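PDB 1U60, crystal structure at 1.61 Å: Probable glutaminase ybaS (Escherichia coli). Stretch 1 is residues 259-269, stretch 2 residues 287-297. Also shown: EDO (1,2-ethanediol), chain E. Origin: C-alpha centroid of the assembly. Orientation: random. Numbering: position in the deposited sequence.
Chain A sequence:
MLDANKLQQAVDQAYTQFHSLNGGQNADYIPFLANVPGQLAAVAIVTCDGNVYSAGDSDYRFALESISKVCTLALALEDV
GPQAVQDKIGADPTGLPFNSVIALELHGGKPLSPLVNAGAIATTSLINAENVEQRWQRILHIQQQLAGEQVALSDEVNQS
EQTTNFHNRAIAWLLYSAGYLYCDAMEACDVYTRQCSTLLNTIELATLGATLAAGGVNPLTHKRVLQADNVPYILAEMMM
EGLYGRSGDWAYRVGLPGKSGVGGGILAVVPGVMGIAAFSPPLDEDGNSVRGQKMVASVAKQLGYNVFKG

Stretch 1 (259-269) KSGVGGGILAV
Stretch 2 (287-297) GNSVRGQKMVA

Stretch 1 folds back on itself: strand 259-260 and strand 265-269 pair through Lys-259 N to Leu-267 O (2.9 Å) and Leu-267 N to Lys-259 O (2.8 Å), and a type I turn from Gly-261 to Gly-264 joins them, closed by Gly-264 N to Gly-261 O at 3.1 Å. Gly-264 has phi/psi 100/6, where a CB would jam against the preceding carbonyl; Gly-287, at 86/12, is constrained likewise. In stretch 2 an extended lead-in, Asn-288 (-106/131) and Ser-289 (-53/126), enters helix 290-297. Ser-289 is its N-cap, OG (chi1 178°, t) accepting from Gly-292 N at 3.0 Å. The helix runs 25° from the direction of strand 265-269, with axes approaching to 7.5 Å. The register is set by Ser-260 CA to Asn-288 CA (5.8 Å), Gly-264 CA to Ser-289 CA (4.9 Å), Ile-266 CA to Gly-292 CA (5.6 Å) and Ala-268 CA to Val-296 CA (7.2 Å).

The strand alternates, Ile-266 and Ala-268 pointing toward the helix and Leu-267 away. Ile-266 (m, m) contributes the largest covered area; its CG1 lies 3.7 Å from Gly-292 C, and its CD1 3.9 Å from Gln-293 CG. The missing side chain of Gly-292 permits this closeness, since an ideal CB would sit 3.0 Å from Ile-266 CG1 and 2.8 Å from Ser-289 OG. One turn on, Val-296 (t) packs its CG2 3.8 Å from Ile-266 CG2 and its CG1 3.7 Å from Ala-268 CB. At the polar end, Ser-260 OG (p) donates to Asn-288 OD1 at 2.7 Å, the only direct hydrogen bond between the stretches. Water 1 donates to Ser-260 OG (2.9 Å) and Gly-287 O (2.8 Å); water 2 donates to Gly-261 O (2.8 Å) and Gly-265 O (2.9 Å) and accepts from Ser-289 N (2.9 Å), tying the hairpin to the helix start.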

# COMPACT_ATOMS: atom_id res chain seq x y z
N LYS A 259 5.48 9.87 3.71
CA LYS A 259 4.54 10.99 3.69
C LYS A 259 5.21 12.22 3.14
O LYS A 259 6.35 12.53 3.50
CB LYS A 259 4.03 11.29 5.09
CG LYS A 259 2.94 12.35 5.18
CD LYS A 259 1.57 11.85 4.79
CE LYS A 259 0.57 12.94 4.40
NZ LYS A 259 0.74 13.52 3.04
N SER A 260 4.49 12.95 2.31
CA SER A 260 4.96 14.21 1.79
C SER A 260 4.08 15.36 2.32
O SER A 260 2.91 15.14 2.81
CB SER A 260 4.85 14.22 0.29
OG SER A 260 3.47 14.21 -0.08
N GLY A 261 4.62 16.58 2.20
CA GLY A 261 3.87 17.83 2.45
C GLY A 261 4.29 18.92 1.48
O GLY A 261 5.38 18.86 0.95
N VAL A 262 3.46 19.94 1.30
CA VAL A 262 3.77 21.02 0.31
C VAL A 262 4.85 22.03 0.75
O VAL A 262 5.31 22.84 -0.05
CB VAL A 262 2.48 21.76 -0.21
CG1 VAL A 262 1.57 20.77 -0.90
CG2 VAL A 262 1.78 22.51 0.88
N GLY A 263 5.28 21.94 2.02
CA GLY A 263 6.48 22.61 2.48
C GLY A 263 7.74 22.05 1.90
O GLY A 263 8.78 22.68 2.04
N GLY A 264 7.66 20.89 1.24
CA GLY A 264 8.83 20.25 0.64
C GLY A 264 9.44 19.10 1.42
O GLY A 264 10.47 18.58 1.05
N GLY A 265 8.80 18.70 2.51
CA GLY A 265 9.23 17.58 3.31
C GLY A 265 8.81 16.24 2.77
O GLY A 265 7.74 16.11 2.17
N ILE A 266 9.70 15.26 2.93
CA ILE A 266 9.44 13.86 2.64
C ILE A 266 9.92 13.08 3.84
O ILE A 266 11.06 13.24 4.27
CB ILE A 266 10.20 13.38 1.36
CG1 ILE A 266 9.74 14.16 0.10
CG2 ILE A 266 10.03 11.87 1.12
CD1 ILE A 266 8.33 13.96 -0.34
N LEU A 267 9.04 12.23 4.35
CA LEU A 267 9.39 11.33 5.46
C LEU A 267 9.28 9.90 5.01
O LEU A 267 8.32 9.52 4.31
CB LEU A 267 8.38 11.55 6.57
CG LEU A 267 8.38 10.57 7.77
CD1 LEU A 267 9.67 10.73 8.57
CD2 LEU A 267 7.13 10.82 8.59
N ALA A 268 10.21 9.07 5.46
CA ALA A 268 10.02 7.65 5.36
C ALA A 268 10.40 6.94 6.66
O ALA A 268 11.27 7.41 7.39
CB ALA A 268 10.84 7.11 4.24
N VAL A 269 9.76 5.82 6.92
CA VAL A 269 10.03 5.06 8.15
C VAL A 269 10.58 3.69 7.80
O VAL A 269 9.98 2.97 7.01
CB VAL A 269 8.72 4.90 8.96
CG1 VAL A 269 9.01 4.10 10.23
CG2 VAL A 269 8.17 6.28 9.26
N GLY A 287 2.69 17.16 -6.00
CA GLY A 287 2.85 17.88 -4.75
C GLY A 287 3.98 17.38 -3.86
O GLY A 287 4.09 17.76 -2.68
N ASN A 288 4.82 16.53 -4.44
CA ASN A 288 5.89 15.87 -3.72
C ASN A 288 7.25 16.46 -4.10
O ASN A 288 7.58 16.57 -5.29
CB ASN A 288 5.87 14.38 -4.03
CG ASN A 288 4.52 13.73 -3.69
OD1 ASN A 288 3.87 14.10 -2.70
ND2 ASN A 288 4.07 12.78 -4.54
N SER A 289 8.05 16.78 -3.09
CA SER A 289 9.36 17.42 -3.32
C SER A 289 10.18 16.60 -4.31
O SER A 289 10.41 15.40 -4.10
CB SER A 289 10.16 17.51 -2.01
OG SER A 289 11.44 18.08 -2.22
N VAL A 290 10.65 17.25 -5.38
CA VAL A 290 11.50 16.55 -6.35
C VAL A 290 12.77 16.01 -5.74
O VAL A 290 13.06 14.80 -5.84
CB VAL A 290 11.82 17.46 -7.63
CG1 VAL A 290 12.79 16.75 -8.60
CG2 VAL A 290 10.54 17.85 -8.28
N ARG A 291 13.55 16.87 -5.10
CA ARG A 291 14.80 16.48 -4.50
C ARG A 291 14.58 15.65 -3.22
O ARG A 291 15.34 14.75 -2.93
CB ARG A 291 15.67 17.69 -4.15
CG ARG A 291 16.15 18.54 -5.32
CD ARG A 291 16.74 19.87 -4.81
NE ARG A 291 16.87 20.82 -5.91
CZ ARG A 291 16.63 22.10 -5.80
NH1 ARG A 291 16.25 22.62 -4.63
NH2 ARG A 291 16.78 22.87 -6.86
N GLY A 292 13.55 16.02 -2.45
CA GLY A 292 13.27 15.38 -1.17
C GLY A 292 13.06 13.87 -1.45
O GLY A 292 13.55 13.02 -0.70
N GLN A 293 12.28 13.55 -2.48
CA GLN A 293 11.98 12.16 -2.81
C GLN A 293 13.24 11.41 -3.14
O GLN A 293 13.47 10.31 -2.67
CB GLN A 293 11.04 12.06 -4.01
CG GLN A 293 9.61 12.26 -3.65
CD GLN A 293 8.69 12.36 -4.86
OE1 GLN A 293 7.89 11.42 -5.12
NE2 GLN A 293 8.75 13.50 -5.59
N LYS A 294 14.06 12.03 -3.99
CA LYS A 294 15.28 11.39 -4.48
C LYS A 294 16.28 11.20 -3.35
O LYS A 294 16.91 10.17 -3.27
CB LYS A 294 15.88 12.18 -5.68
CG LYS A 294 15.05 12.01 -6.95
CD LYS A 294 15.13 10.60 -7.64
CE LYS A 294 13.88 10.34 -8.55
NZ LYS A 294 14.16 10.41 -10.02
N MET A 295 16.40 12.16 -2.45
CA MET A 295 17.38 12.06 -1.38
C MET A 295 16.96 10.95 -0.37
O MET A 295 17.79 10.19 0.09
CB MET A 295 17.59 13.41 -0.68
CG MET A 295 18.43 14.35 -1.55
SD MET A 295 18.83 15.90 -0.64
CE MET A 295 17.42 16.69 -0.66
N VAL A 296 15.67 10.88 -0.01
CA VAL A 296 15.20 9.81 0.88
C VAL A 296 15.35 8.44 0.22
O VAL A 296 15.85 7.50 0.86
CB VAL A 296 13.76 10.05 1.32
CG1 VAL A 296 13.20 8.82 2.00
CG2 VAL A 296 13.64 11.30 2.28
N ALA A 297 14.92 8.33 -1.04
CA ALA A 297 15.08 7.08 -1.77
C ALA A 297 16.54 6.65 -1.82
O ALA A 297 16.87 5.48 -1.69
CB ALA A 297 14.50 7.22 -3.18
C1 EDO E . 10.85 11.94 -11.72
O1 EDO E . 10.10 12.75 -12.62
C2 EDO E . 10.29 10.53 -11.69
O2 EDO E . 11.20 9.76 -10.93
O HOH W 1 2.65 16.99 -0.46
O HOH W 2 7.13 17.18 -0.41